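TIR protein (Paracoccus denitrificans PD1222, PDB 3H16) is a TIR-domain protein, whose fold is a parallel beta sheet flanked by helices. Local coordinates at residues D34-L39 with V50-F55. Sequence-based numbering, arbitrary orientation.
Sequences DFVEAL and VWYDDF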
ATOM      1  N   ASP B  34      -8.151   8.204  24.525  1.00 68.19           N
ATOM      2  CA  ASP B  34      -7.655   9.243  23.628  1.00 73.95           C
ATOM      3  C   ASP B  34      -7.665   8.998  22.119  1.00 68.67           C
ATOM      4  O   ASP B  34      -8.447   9.619  21.393  1.00 74.63           O
ATOM      5  CB  ASP B  34      -6.237   9.635  24.052  1.00 86.39           C
ATOM      6  CG  ASP B  34      -5.270   8.467  23.981  1.00 94.93           C
ATOM      7  OD1 ASP B  34      -5.584   7.399  24.549  1.00102.72           O
ATOM      8  OD2 ASP B  34      -4.197   8.616  23.359  1.00 98.50           O
ATOM      9  N   PHE B  35      -6.800   8.101  21.653  1.00 59.45           N
ATOM     10  CA  PHE B  35      -6.651   7.821  20.222  1.00 44.64           C
ATOM     11  C   PHE B  35      -7.789   7.122  19.489  1.00 39.99           C
ATOM     12  O   PHE B  35      -8.417   7.696  18.601  1.00 38.65           O
ATOM     13  CB  PHE B  35      -5.360   7.027  19.984  1.00 35.27           C
ATOM     14  CG  PHE B  35      -5.006   6.861  18.533  1.00 28.39           C
ATOM     15  CD1 PHE B  35      -4.678   7.965  17.752  1.00 25.80           C
ATOM     16  CD2 PHE B  35      -5.013   5.602  17.943  1.00 27.35           C
ATOM     17  CE1 PHE B  35      -4.363   7.819  16.404  1.00 25.85           C
ATOM     18  CE2 PHE B  35      -4.697   5.446  16.593  1.00 26.38           C
ATOM     19  CZ  PHE B  35      -4.372   6.562  15.823  1.00 25.55           C
ATOM     20  N   VAL B  36      -8.030   5.871  19.849  1.00 34.68           N
ATOM     21  CA  VAL B  36      -9.054   5.075  19.205  1.00 32.28           C
ATOM     22  C   VAL B  36     -10.400   5.776  19.088  1.00 34.04           C
ATOM     23  O   VAL B  36     -11.080   5.643  18.072  1.00 35.49           O
ATOM     24  CB  VAL B  36      -9.214   3.733  19.933  1.00 27.52           C
ATOM     25  CG1 VAL B  36     -10.179   2.836  19.184  1.00 23.16           C
ATOM     26  CG2 VAL B  36      -7.856   3.057  20.035  1.00 26.25           C
ATOM     27  N   GLU B  37     -10.784   6.529  20.111  1.00 36.15           N
ATOM     28  CA  GLU B  37     -12.057   7.233  20.074  1.00 37.10           C
ATOM     29  C   GLU B  37     -12.006   8.314  19.005  1.00 36.48           C
ATOM     30  O   GLU B  37     -12.898   8.404  18.164  1.00 34.32           O
ATOM     31  CB  GLU B  37     -12.369   7.844  21.439  1.00 41.50           C
ATOM     32  CG  GLU B  37     -13.725   7.431  21.987  1.00 50.02           C
ATOM     33  CD  GLU B  37     -13.913   7.823  23.440  1.00 55.06           C
ATOM     34  OE1 GLU B  37     -13.881   9.037  23.743  1.00 58.96           O
ATOM     35  OE2 GLU B  37     -14.092   6.913  24.278  1.00 56.81           O
ATOM     36  N   ALA B  38     -10.954   9.124  19.032  1.00 37.43           N
ATOM     37  CA  ALA B  38     -10.787  10.184  18.045  1.00 39.08           C
ATOM     38  C   ALA B  38     -10.852   9.579  16.653  1.00 38.22           C
ATOM     39  O   ALA B  38     -11.560  10.067  15.775  1.00 40.58           O
ATOM     40  CB  ALA B  38      -9.450  10.871  18.240  1.00 42.90           C
ATOM     41  N   LEU B  39     -10.101   8.504  16.466  1.00 36.03           N
ATOM     42  CA  LEU B  39     -10.052   7.805  15.190  1.00 33.22           C
ATOM     43  C   LEU B  39     -11.422   7.253  14.765  1.00 32.19           C
ATOM     44  O   LEU B  39     -11.806   7.349  13.595  1.00 32.18           O
ATOM     45  CB  LEU B  39      -9.009   6.679  15.280  1.00 29.65           C
ATOM     46  CG  LEU B  39      -8.902   5.616  14.182  1.00 27.35           C
ATOM     47  CD1 LEU B  39      -8.988   6.260  12.803  1.00 27.91           C
ATOM     48  CD2 LEU B  39      -7.581   4.856  14.356  1.00 24.12           C
ATOM     49  N   VAL B  50     -18.021   1.659  12.201  1.00 35.51           N
ATOM     50  CA  VAL B  50     -16.957   1.226  13.097  1.00 31.09           C
ATOM     51  C   VAL B  50     -17.354   0.744  14.491  1.00 30.97           C
ATOM     52  O   VAL B  50     -18.174   1.375  15.161  1.00 32.27           O
ATOM     53  CB  VAL B  50     -15.950   2.390  13.311  1.00 27.73           C
ATOM     54  CG1 VAL B  50     -14.691   1.891  14.004  1.00 21.09           C
ATOM     55  CG2 VAL B  50     -15.626   3.048  11.992  1.00 24.40           C
ATOM     56  N   TRP B  51     -16.762  -0.370  14.921  1.00 30.67           N
ATOM     57  CA  TRP B  51     -16.973  -0.874  16.273  1.00 30.83           C
ATOM     58  C   TRP B  51     -15.602  -1.191  16.862  1.00 32.11           C
ATOM     59  O   TRP B  51     -14.674  -1.559  16.140  1.00 30.37           O
ATOM     60  CB  TRP B  51     -17.928  -2.087  16.320  1.00 30.53           C
ATOM     61  CG  TRP B  51     -17.506  -3.374  15.688  1.00 28.56           C
ATOM     62  CD1 TRP B  51     -16.741  -3.530  14.579  1.00 30.61           C
ATOM     63  CD2 TRP B  51     -17.948  -4.692  16.059  1.00 29.21           C
ATOM     64  NE1 TRP B  51     -16.679  -4.859  14.227  1.00 29.26           N
ATOM     65  CE2 TRP B  51     -17.411  -5.593  15.119  1.00 27.32           C
ATOM     66  CE3 TRP B  51     -18.749  -5.195  17.093  1.00 29.24           C
ATOM     67  CZ2 TRP B  51     -17.643  -6.975  15.179  1.00 27.80           C
ATOM     68  CZ3 TRP B  51     -18.980  -6.570  17.156  1.00 27.91           C
ATOM     69  CH2 TRP B  51     -18.425  -7.442  16.200  1.00 26.88           C
ATOM     70  N   TYR B  52     -15.470  -1.006  18.171  1.00 33.01           N
ATOM     71  CA  TYR B  52     -14.200  -1.232  18.853  1.00 35.67           C
ATOM     72  C   TYR B  52     -14.341  -1.332  20.374  1.00 36.57           C
ATOM     73  O   TYR B  52     -13.382  -1.669  21.064  1.00 39.13           O
ATOM     74  CB  TYR B  52     -13.243  -0.082  18.550  1.00 38.17           C
ATOM     75  CG  TYR B  52     -13.763   1.247  19.043  1.00 37.90           C
ATOM     76  CD1 TYR B  52     -14.729   1.944  18.319  1.00 37.85           C
ATOM     77  CD2 TYR B  52     -13.328   1.786  20.255  1.00 38.17           C
ATOM     78  CE1 TYR B  52     -15.254   3.146  18.783  1.00 39.35           C
ATOM     79  CE2 TYR B  52     -13.846   2.994  20.734  1.00 39.08           C
ATOM     80  CZ  TYR B  52     -14.809   3.668  19.989  1.00 40.51           C
ATOM     81  OH  TYR B  52     -15.335   4.861  20.437  1.00 42.14           O
ATOM     82  N   ASP B  53     -15.520  -1.031  20.901  1.00 36.33           N
ATOM     83  CA  ASP B  53     -15.713  -1.078  22.337  1.00 34.59           C
ATOM     84  C   ASP B  53     -15.365  -2.430  22.965  1.00 35.39           C
ATOM     85  O   ASP B  53     -14.771  -2.480  24.043  1.00 30.29           O
ATOM     86  CB  ASP B  53     -17.143  -0.698  22.684  1.00 33.53           C
ATOM     87  CG  ASP B  53     -17.337  -0.513  24.165  1.00 37.32           C
ATOM     88  OD1 ASP B  53     -16.650   0.357  24.741  1.00 38.23           O
ATOM     89  OD2 ASP B  53     -18.169  -1.241  24.754  1.00 39.73           O
ATOM     90  N   ASP B  54     -15.729  -3.523  22.297  1.00 37.04           N
ATOM     91  CA  ASP B  54     -15.436  -4.858  22.810  1.00 40.07           C
ATOM     92  C   ASP B  54     -14.149  -5.381  22.207  1.00 39.71           C
ATOM     93  O   ASP B  54     -14.008  -6.582  21.958  1.00 41.85           O
ATOM     94  CB  ASP B  54     -16.572  -5.837  22.483  1.00 46.32           C
ATOM     95  CG  ASP B  54     -17.731  -5.757  23.474  1.00 49.08           C
ATOM     96  OD1 ASP B  54     -18.627  -6.619  23.386  1.00 51.65           O
ATOM     97  OD2 ASP B  54     -17.755  -4.845  24.334  1.00 49.32           O
ATOM     98  N   PHE B  55     -13.209  -4.475  21.969  1.00 37.00           N
ATOM     99  CA  PHE B  55     -11.940  -4.854  21.380  1.00 34.28           C
ATOM    100  C   PHE B  55     -10.740  -4.266  22.108  1.00 33.92           C
ATOM    101  O   PHE B  55      -9.624  -4.265  21.575  1.00 35.67           O
ATOM    102  CB  PHE B  55     -11.920  -4.457  19.907  1.00 32.24           C
ATOM    103  CG  PHE B  55     -12.865  -5.258  19.061  1.00 30.22           C
ATOM    104  CD1 PHE B  55     -12.535  -6.548  18.655  1.00 29.47           C
ATOM    105  CD2 PHE B  55     -14.102  -4.734  18.687  1.00 30.01           C
ATOM    106  CE1 PHE B  55     -13.419  -7.307  17.890  1.00 28.63           C
ATOM    107  CE2 PHE B  55     -15.001  -5.491  17.919  1.00 28.75           C
ATOM    108  CZ  PHE B  55     -14.656  -6.776  17.523  1.00 29.70           C
TER
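Across the gap between helix segment 34-39 and segment 50-55, Val-36 and Tyr-52 stand opposite one another with their CA atoms 8.1 Å apart, a spacing bridged by side chains alone. Both residues direct their CB toward the other segment, and together with Glu-37 they supply nearly all of the 144 Å² buried. At its centre one branch of Val-36 meets the tyrosine ring: CG1 of Val-36 lies 3.5 Å from CD2 of Tyr-52 and 3.9 Å from CG of the same ring. The two side chains run past each other in opposite directions. A chi1 of -174° sets this methyl opposite the valine's own backbone N and points it toward Tyr-52, where it touches the CD2 side of the ring obliquely, while CG2 lies beside the backbone N. Tyr-52 places its CG between its backbone N and carbonyl carbon (chi1 62°), and from there the ring extends until its OH lies beside Glu-37, with OH of Tyr-52 3.4 Å from CG of Glu-37. This approach is to the methylene, and the glutamate chain crosses the tyrosine at roughly a right angle, its carboxylate plane tilted 52° from the ring. Within segment 50-55 the backbone turns just after Tyr-52, and Phe-55 N donates to Tyr-52 O at 3.0 Å. The contact joins helix 32-45 to strand 50-57 within the beta-alpha-beta unit of the TIR domain that begins with strand 21-28; strand 50-57 is an outermost strand of the chain's parallel sheet, next to strand 21-28. Val-36 also packs on Ile-25 and His-27 of that neighbouring strand, and Tyr-52 continues along the helix onto Ala-40 and Arg-44.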